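Local coordinates for surface layer protein (Geobacillus stearothermophilus, PDB 4UJ7) that probably builds the self-assembling, calcium-binding surface lattice that coats the bacterial cell, this chain being domains 5 and 6 of the protein, at residues Ile159-Thr164 / Gly195-Thr200; Gly168-Ala173 / Thr187-Lys192. All blocks are in the same frame, centred on the assembly; numbering follows the deposited sequence.

Contact 1. Residues Ile159-Thr164 / Gly195-Thr200. With CA (calcium ion), chain D.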
# COMPACT_ATOMS: atom_id res chain seq x y z
N ILE A 159 -13.13 -7.95 7.98
CA ILE A 159 -13.22 -8.04 6.51
C ILE A 159 -13.69 -9.44 6.13
O ILE A 159 -13.09 -10.44 6.54
CB ILE A 159 -11.88 -7.68 5.82
CG1 ILE A 159 -11.48 -6.25 6.20
CG2 ILE A 159 -11.99 -7.79 4.30
CD1 ILE A 159 -10.21 -5.74 5.55
N THR A 160 -14.76 -9.50 5.34
CA THR A 160 -15.38 -10.77 4.96
C THR A 160 -15.73 -10.80 3.47
O THR A 160 -15.91 -9.76 2.83
CB THR A 160 -16.70 -11.01 5.73
OG1 THR A 160 -17.60 -9.92 5.51
CG2 THR A 160 -16.43 -11.16 7.24
N SER A 161 -15.82 -12.01 2.93
CA SER A 161 -16.37 -12.23 1.60
C SER A 161 -17.75 -12.86 1.76
O SER A 161 -18.16 -13.20 2.87
CB SER A 161 -15.47 -13.18 0.82
OG SER A 161 -15.36 -14.43 1.49
N GLU A 162 -18.44 -13.07 0.64
CA GLU A 162 -19.76 -13.70 0.67
C GLU A 162 -19.75 -15.02 1.46
O GLU A 162 -18.81 -15.81 1.37
CB GLU A 162 -20.30 -13.92 -0.75
CG GLU A 162 -19.39 -14.78 -1.63
CD GLU A 162 -19.88 -14.99 -3.04
OE1 GLU A 162 -21.00 -14.51 -3.37
OE2 GLU A 162 -19.15 -15.63 -3.83
N ALA A 163 -20.80 -15.23 2.25
CA ALA A 163 -20.91 -16.40 3.11
C ALA A 163 -20.99 -17.71 2.33
O ALA A 163 -20.43 -18.72 2.74
CB ALA A 163 -22.12 -16.26 4.04
N THR A 164 -21.71 -17.69 1.21
CA THR A 164 -21.89 -18.84 0.32
C THR A 164 -21.28 -18.42 -1.02
O THR A 164 -21.60 -17.34 -1.53
CB THR A 164 -23.40 -19.07 0.13
OG1 THR A 164 -23.97 -19.51 1.37
CG2 THR A 164 -23.70 -20.08 -0.95
N GLY A 195 -11.48 -14.33 -11.32
CA GLY A 195 -12.42 -13.21 -11.34
C GLY A 195 -12.29 -12.34 -10.11
O GLY A 195 -11.40 -12.56 -9.28
N LYS A 196 -13.21 -11.39 -9.98
CA LYS A 196 -13.29 -10.50 -8.84
C LYS A 196 -14.06 -11.12 -7.68
O LYS A 196 -15.08 -11.81 -7.88
CB LYS A 196 -14.00 -9.19 -9.24
CG LYS A 196 -13.31 -8.37 -10.34
CD LYS A 196 -11.95 -7.87 -9.86
CE LYS A 196 -11.21 -7.03 -10.89
NZ LYS A 196 -11.66 -5.62 -10.88
N GLU A 197 -13.60 -10.83 -6.46
CA GLU A 197 -14.33 -11.19 -5.25
C GLU A 197 -14.47 -9.95 -4.37
O GLU A 197 -13.46 -9.33 -4.01
CB GLU A 197 -13.60 -12.32 -4.51
CG GLU A 197 -14.33 -12.85 -3.26
CD GLU A 197 -15.49 -13.77 -3.55
OE1 GLU A 197 -15.97 -13.84 -4.71
OE2 GLU A 197 -15.93 -14.46 -2.60
N THR A 198 -15.70 -9.59 -4.03
CA THR A 198 -15.98 -8.41 -3.22
C THR A 198 -15.75 -8.68 -1.73
O THR A 198 -16.37 -9.59 -1.16
CB THR A 198 -17.42 -7.91 -3.47
OG1 THR A 198 -17.55 -7.59 -4.85
CG2 THR A 198 -17.72 -6.65 -2.65
N LEU A 199 -14.87 -7.91 -1.11
CA LEU A 199 -14.71 -7.95 0.34
C LEU A 199 -15.40 -6.78 1.00
O LEU A 199 -15.27 -5.65 0.56
CB LEU A 199 -13.23 -7.96 0.73
CG LEU A 199 -12.38 -9.04 0.06
CD1 LEU A 199 -10.93 -8.95 0.53
CD2 LEU A 199 -12.95 -10.43 0.34
N THR A 200 -16.10 -7.05 2.09
CA THR A 200 -16.83 -6.02 2.84
C THR A 200 -16.08 -5.70 4.12
O THR A 200 -15.71 -6.60 4.88
CB THR A 200 -18.28 -6.46 3.13
OG1 THR A 200 -18.92 -6.74 1.87
CG2 THR A 200 -19.07 -5.35 3.83
CA CA D . -16.95 -16.18 -4.12
O HOH W 1 -17.15 -7.71 7.33
O HOH W 2 -14.47 -15.86 -0.79
O HOH W 3 -17.63 -11.92 -1.90
O HOH W 4 -16.73 -17.24 -1.96

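Contact 2. Residues Gly168-Ala173 / Thr187-Lys192. With CA (calcium ion), chain D.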
# COMPACT_ATOMS: atom_id res chain seq x y z
N GLY A 168 -17.31 -19.05 -7.86
CA GLY A 168 -16.12 -19.90 -8.05
C GLY A 168 -14.79 -19.29 -7.62
O GLY A 168 -13.73 -19.88 -7.84
N VAL A 169 -14.85 -18.10 -7.03
CA VAL A 169 -13.66 -17.42 -6.48
C VAL A 169 -13.83 -17.41 -4.98
O VAL A 169 -14.79 -16.85 -4.46
CB VAL A 169 -13.53 -15.97 -7.01
CG1 VAL A 169 -12.24 -15.32 -6.52
CG2 VAL A 169 -13.57 -15.96 -8.53
N ILE A 170 -12.87 -18.04 -4.29
CA ILE A 170 -13.00 -18.28 -2.86
C ILE A 170 -11.69 -17.88 -2.19
O ILE A 170 -10.61 -18.41 -2.55
CB ILE A 170 -13.39 -19.75 -2.55
CG1 ILE A 170 -14.55 -20.20 -3.46
CG2 ILE A 170 -13.78 -19.87 -1.08
CD1 ILE A 170 -14.75 -21.70 -3.52
N VAL A 171 -11.80 -16.96 -1.23
CA VAL A 171 -10.60 -16.48 -0.52
C VAL A 171 -10.79 -16.49 0.99
O VAL A 171 -11.92 -16.45 1.49
CB VAL A 171 -10.19 -15.05 -0.96
CG1 VAL A 171 -9.85 -15.01 -2.44
CG2 VAL A 171 -11.28 -14.03 -0.65
N ASN A 172 -9.67 -16.58 1.70
CA ASN A 172 -9.64 -16.39 3.15
C ASN A 172 -9.08 -15.04 3.49
O ASN A 172 -8.20 -14.55 2.80
CB ASN A 172 -8.79 -17.48 3.82
CG ASN A 172 -9.59 -18.75 4.09
OD1 ASN A 172 -10.80 -18.71 4.35
ND2 ASN A 172 -8.91 -19.88 4.04
N ALA A 173 -9.60 -14.43 4.55
CA ALA A 173 -9.16 -13.12 5.02
C ALA A 173 -8.78 -13.26 6.47
O ALA A 173 -9.60 -13.71 7.30
CB ALA A 173 -10.28 -12.10 4.86
N THR A 187 -5.86 -14.72 1.02
CA THR A 187 -5.24 -15.83 0.27
C THR A 187 -6.31 -16.67 -0.41
O THR A 187 -7.48 -16.63 -0.04
CB THR A 187 -4.42 -16.73 1.20
OG1 THR A 187 -5.25 -17.14 2.30
CG2 THR A 187 -3.16 -16.00 1.74
N ASP A 188 -5.90 -17.43 -1.43
CA ASP A 188 -6.80 -18.37 -2.13
C ASP A 188 -7.25 -19.45 -1.16
O ASP A 188 -6.47 -19.92 -0.33
CB ASP A 188 -6.06 -18.99 -3.31
CG ASP A 188 -6.95 -19.82 -4.21
OD1 ASP A 188 -8.18 -19.65 -4.20
OD2 ASP A 188 -6.38 -20.61 -5.01
N ASN A 189 -8.52 -19.84 -1.27
CA ASN A 189 -9.07 -20.98 -0.54
C ASN A 189 -9.88 -21.86 -1.48
O ASN A 189 -11.09 -21.98 -1.35
CB ASN A 189 -9.96 -20.49 0.61
CG ASN A 189 -10.45 -21.62 1.50
OD1 ASN A 189 -9.78 -22.64 1.65
ND2 ASN A 189 -11.61 -21.43 2.11
N GLY A 190 -9.20 -22.47 -2.44
CA GLY A 190 -9.84 -23.41 -3.39
C GLY A 190 -10.67 -22.80 -4.51
O GLY A 190 -11.64 -23.43 -4.96
N SER A 191 -10.29 -21.62 -4.99
CA SER A 191 -10.93 -21.02 -6.17
C SER A 191 -10.90 -21.96 -7.37
O SER A 191 -9.85 -22.51 -7.67
CB SER A 191 -10.24 -19.72 -6.57
OG SER A 191 -10.43 -18.71 -5.58
N LYS A 192 -12.04 -22.12 -8.03
CA LYS A 192 -12.10 -22.91 -9.26
C LYS A 192 -12.03 -22.04 -10.51
O LYS A 192 -11.69 -22.52 -11.60
CB LYS A 192 -13.38 -23.75 -9.28
CG LYS A 192 -13.41 -24.80 -8.19
CD LYS A 192 -14.31 -25.95 -8.58
CE LYS A 192 -14.16 -27.11 -7.61
NZ LYS A 192 -15.28 -28.07 -7.78
CA CA D . -16.95 -16.18 -4.12
O HOH W 5 -13.16 -18.90 2.34
O HOH W 6 -5.30 -15.37 4.55
O HOH W 7 -6.57 -19.42 2.45
O HOH W 4 -16.73 -17.24 -1.96

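Contact 1. Residues Ile159-Thr164 / Gly195-Thr200
Thr-160 and Thr-200 form an antiparallel hydrogen-bonded pair, with Thr-160 N giving to Thr-200 O at 3.1 Å. The return bond runs from Thr-200 N to Thr-160 O at 2.8 Å. The touching parts run 126° apart end to end, and the backbones separate from Glu-162 onward. The pair joins edge strand 158-160 to strand 195-203 in a mixed beta sheet of a Big2-type, immunoglobulin-like domain, and the diverging ends hold a calcium site between them. On the buried face Ile-159 and Leu-199 cross obliquely, CG2 of Ile-159 lying 3.8 Å from CB of Leu-199, and both side chains pack on Leu-138 of strand 135-144. Where the backbones part, water takes over: one molecule accepts from Glu-162 N and donates to Thr-198 O, while another joins Ser-161 OG to Glu-197 OE2. The metal then ties the two glutamates together. Glu-197 chelates it with both carboxylate oxygens, whereas Glu-162 reaches it with OE2 at 2.3 Å and hydrogen-bonds through OE1 to Thr-166 OG1. The side chains meet at about a right angle, so the two anionic groups approach the ion from different directions, and their carboxylate planes are turned 74° apart; the ion's charge probably offsets their repulsion. CG of Glu-197 stands anti to the backbone N (chi1 -176°), and the bend at chi2 turns CD so that both oxygens meet the ion. Asp-165, Asn-167, Val-169 O and a water complete the coordination. The chelation by Glu-197 is nearly even, with calcium 2.6 Å from its OE1 and 2.5 Å from its OE2.

Contact 2. Residues Gly168-Ala173 / Thr187-Lys192
The open base of the beta hairpin formed by strands 171-178 and 181-188 borders the calcium site here, Val-169 O binding the ion at 2.3 Å. Asn-172 and Thr-187 make an antiparallel hydrogen-bonded pair, each backbone N bonded to the other's O. Beyond the neighbouring Val-171 and Asp-188 pair, regular pairing gives way to a turn with an Asx motif, in which Asp-188 OD1 accepts from Ser-191 N at 3.0 Å on the syn side, somewhat out of the carboxylate plane. Ser-191 OG faces Ile-170 N, which donates to it at 2.8 Å in a nearly straight bond of 171°. An alanine at Ser-191 would probably leave Ile-170 N without this acceptor and weaken the hold on the residue next to the calcium ligand. On the outer side the side chains of Asn-172 and Asn-189 meet at a slant, with their amide planes turned only 27° apart, ND2 of Asn-172 coming 3.4 Å from CG of Asn-189. A water bridges them, donating to Asn-172 OD1 and accepting from Asn-189 ND2. Asn-189 N, by contrast, bonds directly to Ile-170 O at 2.8 Å, from 35° above the carbonyl plane.

From the N terminus the chain runs along strand 158-160, passes through Glu-162, Asp-165 and Asn-167 in the metal-binding loop, and enters 168-173. It then goes up strand 171-178 and back down 181-188, so that contact 2 closes the hairpin loop with 13 residues between its segments. Continuing into 195-200, it closes the wider loop of contact 1, with 30 residues between; contact 2 therefore sits within the loop of contact 1, and the two do not cross. Strands 158-160 and 195-203 belong to one sheet, the hairpin to the other. The centres are about 9 Å apart. Calcium ties strand 195-203, through Glu-197, to the loops that leave strand 158-160 and lead into strand 171-178; one coordinating water is common to both.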